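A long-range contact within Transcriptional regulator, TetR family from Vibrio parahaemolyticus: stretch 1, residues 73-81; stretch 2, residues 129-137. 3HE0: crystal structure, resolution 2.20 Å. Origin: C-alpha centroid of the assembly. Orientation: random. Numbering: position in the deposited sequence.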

# COMPACT_ATOMS: atom_id res chain seq x y z
N ALA A 73 16.05 8.22 -1.51
CA ALA A 73 16.26 7.22 -0.48
C ALA A 73 16.38 5.79 -1.17
O ALA A 73 17.35 5.04 -0.96
N VAL A 74 15.43 5.48 -2.03
CA VAL A 74 15.41 4.21 -2.72
C VAL A 74 16.72 3.96 -3.48
O VAL A 74 17.22 2.85 -3.53
N GLN A 75 17.28 5.01 -4.06
CA GLN A 75 18.45 4.85 -4.91
C GLN A 75 19.78 5.11 -4.21
O GLN A 75 20.82 5.08 -4.87
N ALA A 76 19.76 5.29 -2.89
CA ALA A 76 20.95 5.68 -2.15
C ALA A 76 21.96 4.54 -2.17
O ALA A 76 21.62 3.38 -1.94
N GLY A 77 23.21 4.87 -2.49
CA GLY A 77 24.27 3.89 -2.55
C GLY A 77 24.30 3.04 -3.80
O GLY A 77 25.14 2.16 -3.92
N VAL A 78 23.38 3.26 -4.73
CA VAL A 78 23.43 2.47 -5.96
C VAL A 78 24.42 3.11 -6.91
O VAL A 78 24.40 4.31 -7.10
N ASN A 79 25.30 2.32 -7.51
CA ASN A 79 25.92 2.79 -8.74
C ASN A 79 25.82 1.75 -9.83
O ASN A 79 25.82 0.53 -9.58
N ASP A 80 25.72 2.26 -11.06
CA ASP A 80 25.42 1.41 -12.20
C ASP A 80 26.59 0.51 -12.57
O ASP A 80 26.43 -0.37 -13.41
N ASP A 81 27.75 0.71 -11.93
CA ASP A 81 28.87 -0.25 -12.01
C ASP A 81 28.62 -1.58 -11.30
O ASP A 81 29.13 -2.60 -11.74
N LYS A 129 9.90 10.00 -13.71
CA LYS A 129 11.22 10.54 -14.05
C LYS A 129 12.26 10.47 -12.91
O LYS A 129 13.46 10.32 -13.17
N MSE A 130 11.82 10.56 -11.66
CA MSE A 130 12.72 10.54 -10.51
C MSE A 130 13.38 9.18 -10.21
O MSE A 130 14.35 9.13 -9.46
N PHE A 131 12.87 8.09 -10.76
CA PHE A 131 13.40 6.74 -10.47
C PHE A 131 14.28 6.20 -11.61
O PHE A 131 14.15 5.05 -12.02
N ALA A 132 15.18 7.05 -12.10
CA ALA A 132 15.97 6.73 -13.29
C ALA A 132 16.85 5.49 -13.12
O ALA A 132 16.98 4.69 -14.05
N GLN A 133 17.43 5.32 -11.93
CA GLN A 133 18.23 4.12 -11.67
C GLN A 133 17.37 2.85 -11.54
O GLN A 133 17.86 1.76 -11.84
N VAL A 134 16.10 2.95 -11.17
CA VAL A 134 15.25 1.73 -11.11
C VAL A 134 14.99 1.27 -12.55
O VAL A 134 15.08 0.08 -12.89
N ASP A 135 14.70 2.23 -13.42
CA ASP A 135 14.48 1.90 -14.82
C ASP A 135 15.71 1.33 -15.46
O ASP A 135 15.62 0.42 -16.29
N ARG A 136 16.87 1.86 -15.09
CA ARG A 136 18.11 1.41 -15.72
C ARG A 136 18.41 -0.03 -15.33
O ARG A 136 18.77 -0.85 -16.19
N LEU A 137 18.19 -0.36 -14.05
CA LEU A 137 18.24 -1.75 -13.58
C LEU A 137 17.35 -2.66 -14.44
O LEU A 137 17.80 -3.66 -15.00

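The two stretches bury 435 Å² between them, both sides summed, and come closest in backbone register at Gln75 and Gln133, whose CA atoms lie 6.8 Å apart. At that spacing side chains must bridge the gap, and these two glutamines have the largest areas covered by the other stretch.

Ala73, in the last part of a helix, makes no contact. Val74 follows with its CA-to-CB bond toward stretch 2 and chi1 at 170° (t). Its two methyls find separate apolar neighbors: CG2 lies 4.2 Å from CE1 of Phe131, at the edge of the ring and near its plane, while CG1 is 4.4 Å from CG2 of Val134. Phe131 (chi1 m, chi2 -86°) and Val134 (chi1 t) both set out sideways.

Gln75, the first residue to leave helical phi/psi, reaches across with chi1 m and chi2 t, and its amide meets the start of the opposing helix, where Phe131 holds the N-cap position. Backbone N-H groups in a first helical turn generally lack the usual intrahelical acceptors, and OE1 lies among them. Gln75 OE1 accepts weak hydrogen bonds from Gln133 N (2.9 Å, 128° at the hydrogen) and from Val134 N (3.4 Å, 134°). Val134 N divides itself between Phe131 O, at 3.0 Å within its own stretch, and Gln75 OE1, both weakly. Ala132 N is also 3.4 Å from Gln75 OE1, but its angle is too poor for a bond. On the other side of the amide, NE2 of Gln75 donates to Met130 O at 3.2 Å and 160°, a nearly straight bond. Met130 is selenomethionine, and the end of its side chain leads away.

A type II turn from Gln75 to Val78 then carries Ala76 and Gly77 clear of the contact; the positive phi of Gly77 (79°) favors glycine. Val78 (chi1 t) points back in, its CB 3.6 Å from OE1 of Gln133. Its carbonyl O accepts a weak hydrogen bond from NE2 of Gln133 at 3.4 Å, whereas the Asn79 side chain sets out away from stretch 2.

Asp80 (chi1 m) closes the contact. Its OD1 accepts a hydrogen bond from Gln133 NE2 at 2.8 Å, so that one amide nitrogen serves both Val78 and Asp80; Gln133 reaches them with chi1 m and chi2 t. OD2 of Asp80 forms a salt bridge to NE of Arg136 at 3.4 Å, but it sits well out of the guanidinium plane, so the attraction is of charges alone. The extended arginine, t through chi3, also brings its CD within 3.0 Å of Asp80 OD2. Asp81 lies out of reach.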

# COMPACT_ATOMS: atom_id res chain seq x y z
CB ALA A 73 15.15 7.27 0.52
CB VAL A 74 14.26 4.14 -3.72
CG1 VAL A 74 14.41 2.89 -4.61
CG2 VAL A 74 12.94 4.14 -2.96
CB GLN A 75 18.25 5.68 -6.17
CG GLN A 75 17.05 5.11 -6.99
CD GLN A 75 16.51 6.08 -8.04
OE1 GLN A 75 16.42 5.75 -9.23
NE2 GLN A 75 16.15 7.27 -7.60
CB ALA A 76 20.60 6.07 -0.70
CB VAL A 78 22.07 2.41 -6.64
CG1 VAL A 78 22.16 1.63 -7.94
CG2 VAL A 78 21.06 1.79 -5.71
CB ASN A 79 27.36 3.30 -8.54
CG ASN A 79 28.35 2.20 -8.36
OD1 ASN A 79 28.45 1.28 -9.17
ND2 ASN A 79 29.15 2.30 -7.30
CB ASP A 80 24.94 2.25 -13.39
CG ASP A 80 23.73 3.13 -13.03
OD1 ASP A 80 23.09 2.91 -11.97
OD2 ASP A 80 23.42 4.05 -13.81
CB ASP A 81 30.15 0.36 -11.45
CG ASP A 81 30.64 1.53 -12.27
OD1 ASP A 81 29.82 2.16 -12.99
OD2 ASP A 81 31.85 1.82 -12.20
CB LYS A 129 11.09 11.98 -14.54
CG LYS A 129 10.35 12.08 -15.87
CD LYS A 129 10.25 13.51 -16.39
CE LYS A 129 9.48 13.54 -17.71
NZ LYS A 129 9.77 14.75 -18.52
CB MSE A 130 11.98 11.01 -9.26
CG MSE A 130 11.33 12.36 -9.39
SE MSE A 130 10.13 12.82 -7.91
CE MSE A 130 9.38 14.50 -8.61
CB PHE A 131 12.24 5.78 -10.16
CG PHE A 131 11.54 6.11 -8.88
CD1 PHE A 131 12.01 5.62 -7.67
CD2 PHE A 131 10.46 6.98 -8.87
CE1 PHE A 131 11.39 5.98 -6.46
CE2 PHE A 131 9.83 7.34 -7.66
CZ PHE A 131 10.31 6.82 -6.46
CB ALA A 132 16.81 7.96 -13.76
CB GLN A 133 19.16 4.30 -10.46
CG GLN A 133 20.37 5.21 -10.75
CD GLN A 133 21.39 5.14 -9.63
OE1 GLN A 133 21.08 5.41 -8.46
NE2 GLN A 133 22.62 4.78 -9.97
CB VAL A 134 13.91 1.96 -10.38
CG1 VAL A 134 13.03 0.70 -10.40
CG2 VAL A 134 14.17 2.40 -8.95
CB ASP A 135 14.02 3.12 -15.59
CG ASP A 135 12.57 3.41 -15.34
OD1 ASP A 135 11.70 2.48 -15.42
OD2 ASP A 135 12.30 4.58 -15.06
CB ARG A 136 19.29 2.32 -15.37
CG ARG A 136 20.39 2.26 -16.41
CD ARG A 136 21.57 3.11 -15.96
NE ARG A 136 22.46 3.53 -17.04
CZ ARG A 136 22.19 4.49 -17.95
NH1 ARG A 136 23.10 4.79 -18.88
NH2 ARG A 136 21.02 5.13 -17.94
CB LEU A 137 17.81 -1.84 -12.11
CG LEU A 137 17.62 -3.26 -11.57
CD1 LEU A 137 18.94 -4.03 -11.41
CD2 LEU A 137 16.91 -3.26 -10.26